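Local coordinates for protein ATP:cob(I)alamin adenosyltransferase (Salmonella enterica subsp. enterica serovar Livingstone, PDB 5CX7) that probably converts cob(I)alamin to adenosylcobalamin, the cofactor of propanediol dehydratase, and carries a heme-binding C-terminal domain, at residues 102-110 against 127-135. Numbering follows the deposited sequence.
Sequences VTFGGGYAL and VEQDMDIAQ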
ATOM      1  N   VAL E 102      10.127   1.858  14.574  1.00 18.15           N
ATOM      2  CA  VAL E 102      10.957   0.744  14.966  1.00 15.61           C
ATOM      3  C   VAL E 102      11.206   0.884  16.434  1.00 14.30           C
ATOM      4  O   VAL E 102      11.574   1.987  16.901  1.00 15.33           O
ATOM      5  CB  VAL E 102      12.279   0.724  14.137  1.00 15.95           C
ATOM      6  CG1 VAL E 102      13.236  -0.314  14.709  1.00 15.38           C
ATOM      7  CG2 VAL E 102      12.004   0.414  12.663  1.00 16.57           C
ATOM      8  N   THR E 103      11.069  -0.203  17.160  1.00 14.28           N
ATOM      9  CA  THR E 103      11.019  -0.183  18.618  1.00 15.96           C
ATOM     10  C   THR E 103      12.167  -0.889  19.303  1.00 14.23           C
ATOM     11  O   THR E 103      12.125  -1.187  20.513  1.00 13.54           O
ATOM     12  CB  THR E 103       9.689  -0.785  19.082  1.00 17.63           C
ATOM     13  OG1 THR E 103       9.533  -2.094  18.511  1.00 16.02           O
ATOM     14  CG2 THR E 103       8.542   0.094  18.562  1.00 18.13           C
ATOM     15  N   PHE E 104      13.213  -1.181  18.533  1.00 13.08           N
ATOM     16  CA  PHE E 104      14.506  -1.593  19.124  1.00 13.83           C
ATOM     17  C   PHE E 104      15.563  -0.574  18.825  1.00 13.98           C
ATOM     18  O   PHE E 104      15.425   0.300  17.989  1.00 12.79           O
ATOM     19  CB  PHE E 104      14.908  -3.035  18.666  1.00 14.59           C
ATOM     20  CG  PHE E 104      14.847  -3.258  17.170  1.00 14.23           C
ATOM     21  CD1 PHE E 104      15.897  -2.855  16.334  1.00 13.98           C
ATOM     22  CD2 PHE E 104      13.796  -3.973  16.599  1.00 15.27           C
ATOM     23  CE1 PHE E 104      15.841  -3.046  14.953  1.00 13.46           C
ATOM     24  CE2 PHE E 104      13.785  -4.231  15.239  1.00 13.22           C
ATOM     25  CZ  PHE E 104      14.757  -3.721  14.400  1.00 13.24           C
ATOM     26  N   GLY E 105      16.680  -0.706  19.571  1.00 16.92           N
ATOM     27  CA  GLY E 105      17.700   0.293  19.570  1.00 14.52           C
ATOM     28  C   GLY E 105      18.363   0.633  18.274  1.00 16.41           C
ATOM     29  O   GLY E 105      18.509  -0.167  17.338  1.00 17.73           O
ATOM     30  N   GLY E 106      18.826   1.877  18.238  1.00 15.81           N
ATOM     31  CA  GLY E 106      19.626   2.399  17.129  1.00 14.36           C
ATOM     32  C   GLY E 106      19.238   3.760  16.630  1.00 13.80           C
ATOM     33  O   GLY E 106      19.944   4.329  15.803  1.00 12.08           O
ATOM     34  N   GLY E 107      18.094   4.270  17.103  1.00 13.96           N
ATOM     35  CA  GLY E 107      17.626   5.577  16.796  1.00 14.05           C
ATOM     36  C   GLY E 107      17.687   6.461  18.031  1.00 13.83           C
ATOM     37  O   GLY E 107      17.337   6.012  19.097  1.00 12.52           O
ATOM     38  N   TYR E 108      18.121   7.696  17.845  1.00 13.67           N
ATOM     39  CA  TYR E 108      18.173   8.686  18.883  1.00 14.00           C
ATOM     40  C   TYR E 108      17.636  10.016  18.396  1.00 12.19           C
ATOM     41  O   TYR E 108      17.842  10.426  17.257  1.00 13.93           O
ATOM     42  CB  TYR E 108      19.634   8.906  19.339  1.00 14.11           C
ATOM     43  CG  TYR E 108      20.123   7.786  20.133  1.00 15.10           C
ATOM     44  CD1 TYR E 108      20.634   6.666  19.494  1.00 16.61           C
ATOM     45  CD2 TYR E 108      20.157   7.815  21.508  1.00 18.22           C
ATOM     46  CE1 TYR E 108      21.151   5.637  20.218  1.00 17.25           C
ATOM     47  CE2 TYR E 108      20.621   6.725  22.266  1.00 19.23           C
ATOM     48  CZ  TYR E 108      21.137   5.653  21.573  1.00 21.12           C
ATOM     49  OH  TYR E 108      21.646   4.553  22.197  1.00 26.12           O
ATOM     50  N   ALA E 109      16.901  10.679  19.270  1.00 13.44           N
ATOM     51  CA  ALA E 109      16.439  12.022  19.052  1.00 13.74           C
ATOM     52  C   ALA E 109      17.574  12.989  19.420  1.00 15.50           C
ATOM     53  O   ALA E 109      18.346  12.722  20.329  1.00 15.90           O
ATOM     54  CB  ALA E 109      15.247  12.308  19.914  1.00 13.58           C
ATOM     55  N   LEU E 110      17.705  14.045  18.654  1.00 18.19           N
ATOM     56  CA  LEU E 110      18.803  15.006  18.804  1.00 18.03           C
ATOM     57  C   LEU E 110      18.193  16.330  19.293  1.00 18.97           C
ATOM     58  O   LEU E 110      17.309  16.890  18.635  1.00 17.73           O
ATOM     59  CB  LEU E 110      19.512  15.210  17.509  1.00 17.39           C
ATOM     60  CG  LEU E 110      20.004  13.930  16.820  1.00 21.10           C
ATOM     61  CD1 LEU E 110      20.592  14.248  15.468  1.00 20.45           C
ATOM     62  CD2 LEU E 110      21.013  13.177  17.658  1.00 21.27           C
ATOM     63  N   VAL E 127      21.761  -4.899  17.664  1.00 14.13           N
ATOM     64  CA  VAL E 127      21.156  -3.766  18.260  1.00 14.03           C
ATOM     65  C   VAL E 127      22.199  -2.946  19.128  1.00 14.76           C
ATOM     66  O   VAL E 127      22.309  -1.762  19.011  1.00 11.74           O
ATOM     67  CB  VAL E 127      19.990  -4.148  19.098  1.00 14.03           C
ATOM     68  CG1 VAL E 127      19.492  -2.933  19.862  1.00 15.71           C
ATOM     69  CG2 VAL E 127      18.856  -4.714  18.185  1.00 13.54           C
ATOM     70  N   GLU E 128      23.028  -3.666  19.853  1.00 14.09           N
ATOM     71  CA  GLU E 128      24.104  -3.030  20.641  1.00 16.70           C
ATOM     72  C   GLU E 128      25.073  -2.284  19.769  1.00 13.10           C
ATOM     73  O   GLU E 128      25.547  -1.210  20.128  1.00 14.46           O
ATOM     74  CB  GLU E 128      24.820  -4.086  21.507  1.00 19.05           C
ATOM     75  CG  GLU E 128      23.957  -4.705  22.603  1.00 25.97           C
ATOM     76  CD  GLU E 128      23.020  -5.841  22.143  1.00 28.59           C
ATOM     77  OE1 GLU E 128      23.046  -6.302  20.961  1.00 26.81           O
ATOM     78  OE2 GLU E 128      22.213  -6.205  23.015  1.00 38.54           O
ATOM     79  N   GLN E 129      25.492  -2.882  18.679  1.00 13.99           N
ATOM     80  CA  GLN E 129      26.434  -2.225  17.774  1.00 14.13           C
ATOM     81  C   GLN E 129      25.841  -0.975  17.163  1.00 15.65           C
ATOM     82  O   GLN E 129      26.498   0.045  17.049  1.00 13.23           O
ATOM     83  CB  GLN E 129      26.937  -3.147  16.675  1.00 15.04           C
ATOM     84  CG  GLN E 129      27.870  -4.211  17.150  1.00 16.07           C
ATOM     85  CD  GLN E 129      28.149  -5.249  16.082  1.00 17.40           C
ATOM     86  OE1 GLN E 129      27.289  -5.602  15.242  1.00 18.15           O
ATOM     87  NE2 GLN E 129      29.362  -5.747  16.078  1.00 20.93           N
ATOM     88  N   ASP E 130      24.557  -1.050  16.799  1.00 13.83           N
ATOM     89  CA  ASP E 130      23.882   0.064  16.209  1.00 13.42           C
ATOM     90  C   ASP E 130      23.771   1.232  17.186  1.00 12.15           C
ATOM     91  O   ASP E 130      24.037   2.367  16.806  1.00 12.76           O
ATOM     92  CB  ASP E 130      22.438  -0.324  15.769  1.00 12.86           C
ATOM     93  CG  ASP E 130      22.363  -1.282  14.637  1.00 14.47           C
ATOM     94  OD1 ASP E 130      23.288  -1.500  13.809  1.00 13.99           O
ATOM     95  OD2 ASP E 130      21.203  -1.855  14.435  1.00 14.41           O
ATOM     96  N   MET E 131      23.499   0.933  18.448  1.00 11.35           N
ATOM     97  CA  MET E 131      23.472   1.925  19.476  1.00 11.98           C
ATOM     98  C   MET E 131      24.874   2.543  19.681  1.00 12.83           C
ATOM     99  O   MET E 131      24.992   3.734  19.939  1.00 12.26           O
ATOM    100  CB  MET E 131      22.917   1.362  20.767  1.00 11.87           C
ATOM    101  CG  MET E 131      21.377   1.040  20.669  1.00 12.25           C
ATOM    102  SD  MET E 131      20.743   0.129  22.032  1.00 16.09           S
ATOM    103  CE  MET E 131      20.799   1.422  23.261  1.00 16.37           C
ATOM    104  N   ASP E 132      25.877   1.720  19.759  1.00 15.01           N
ATOM    105  CA  ASP E 132      27.276   2.187  19.918  1.00 14.72           C
ATOM    106  C   ASP E 132      27.650   3.138  18.836  1.00 17.30           C
ATOM    107  O   ASP E 132      28.172   4.250  19.097  1.00 18.37           O
ATOM    108  CB  ASP E 132      28.176   0.955  19.920  1.00 15.22           C
ATOM    109  CG  ASP E 132      29.711   1.283  20.075  1.00 16.36           C
ATOM    110  OD1 ASP E 132      30.142   2.360  19.685  1.00 16.34           O
ATOM    111  OD2 ASP E 132      30.445   0.350  20.378  1.00 20.46           O
ATOM    112  N   ILE E 133      27.405   2.747  17.598  1.00 16.35           N
ATOM    113  CA  ILE E 133      27.655   3.629  16.453  1.00 14.89           C
ATOM    114  C   ILE E 133      26.910   4.965  16.522  1.00 15.11           C
ATOM    115  O   ILE E 133      27.531   5.992  16.350  1.00 13.45           O
ATOM    116  CB  ILE E 133      27.361   2.915  15.138  1.00 14.18           C
ATOM    117  CG1 ILE E 133      28.344   1.716  14.938  1.00 16.14           C
ATOM    118  CG2 ILE E 133      27.434   3.836  13.946  1.00 13.83           C
ATOM    119  CD1 ILE E 133      27.837   0.642  13.998  1.00 14.72           C
ATOM    120  N   ALA E 134      25.618   4.901  16.845  1.00 15.16           N
ATOM    121  CA  ALA E 134      24.817   6.077  16.983  1.00 15.56           C
ATOM    122  C   ALA E 134      25.351   6.990  18.102  1.00 16.17           C
ATOM    123  O   ALA E 134      25.474   8.179  17.905  1.00 15.82           O
ATOM    124  CB  ALA E 134      23.371   5.695  17.258  1.00 14.69           C
ATOM    125  N   GLN E 135      25.623   6.427  19.250  1.00 15.98           N
ATOM    126  CA  GLN E 135      26.141   7.205  20.395  1.00 20.75           C
ATOM    127  C   GLN E 135      27.488   7.847  20.106  1.00 17.29           C
ATOM    128  O   GLN E 135      27.720   8.992  20.459  1.00 19.32           O
ATOM    129  CB  GLN E 135      26.261   6.337  21.642  1.00 19.55           C
ATOM    130  CG  GLN E 135      24.932   5.938  22.262  1.00 22.16           C
ATOM    131  CD  GLN E 135      25.072   4.657  23.103  1.00 25.86           C
ATOM    132  OE1 GLN E 135      26.155   4.232  23.409  1.00 30.54           O
ATOM    133  NE2 GLN E 135      23.954   4.041  23.444  1.00 25.42           N
TER
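Tyr108 sets CD1 and CE1 of its ring obliquely against the methyl of Ala134, with CD1 3.7 Å from Ala134 CB, while its hydroxyl reaches Gln135 and Met131. Its CG stands beside the backbone N (chi1 -73°), which sends the ring from the start of the strand toward the last turn of 127-135. There the extended side chain of Gln135 donates a hydrogen bond from NE2 to Tyr108 OH, 2.7 Å long and bent to 155° at the hydrogen. The NE2-to-OH line is tilted only slightly from the amide plane, yet ring and amide stand nearly perpendicular, at 79°. Met131 crosses the tyrosine at about a right angle; a bend at chi3 brings its methyl CE to 3.4 Å from Tyr108 OH, so the hydroxyl has this methyl beside it as well as the amide of Gln135.

Farther back, the glycines let the backbone itself form the interface. Met131 CG rests 3.6 Å from Gly106 N and its SD 3.9 Å from Gly105 CA, while Val127 CG1 lies 3.6 Å from Gly105 N. Val127 CG2 touches Phe104 CD1 at 4.0 Å, and the Phe104 ring also meets the ring of His96 of a second subunit. Asp130 packs its CB near Gly106 CA, its carboxylate held by Gly125 N and Lys66, which also bonds Gly105 O.

This is helix-on-sheet core packing of the HbpS-like domain, away from the heme site: the helix runs roughly along 107-112, the outermost strand within this chain, with Asp130 and Ala134 touching Ile122 of neighbouring strand 115-123 and Ile133 meeting helix 14-31.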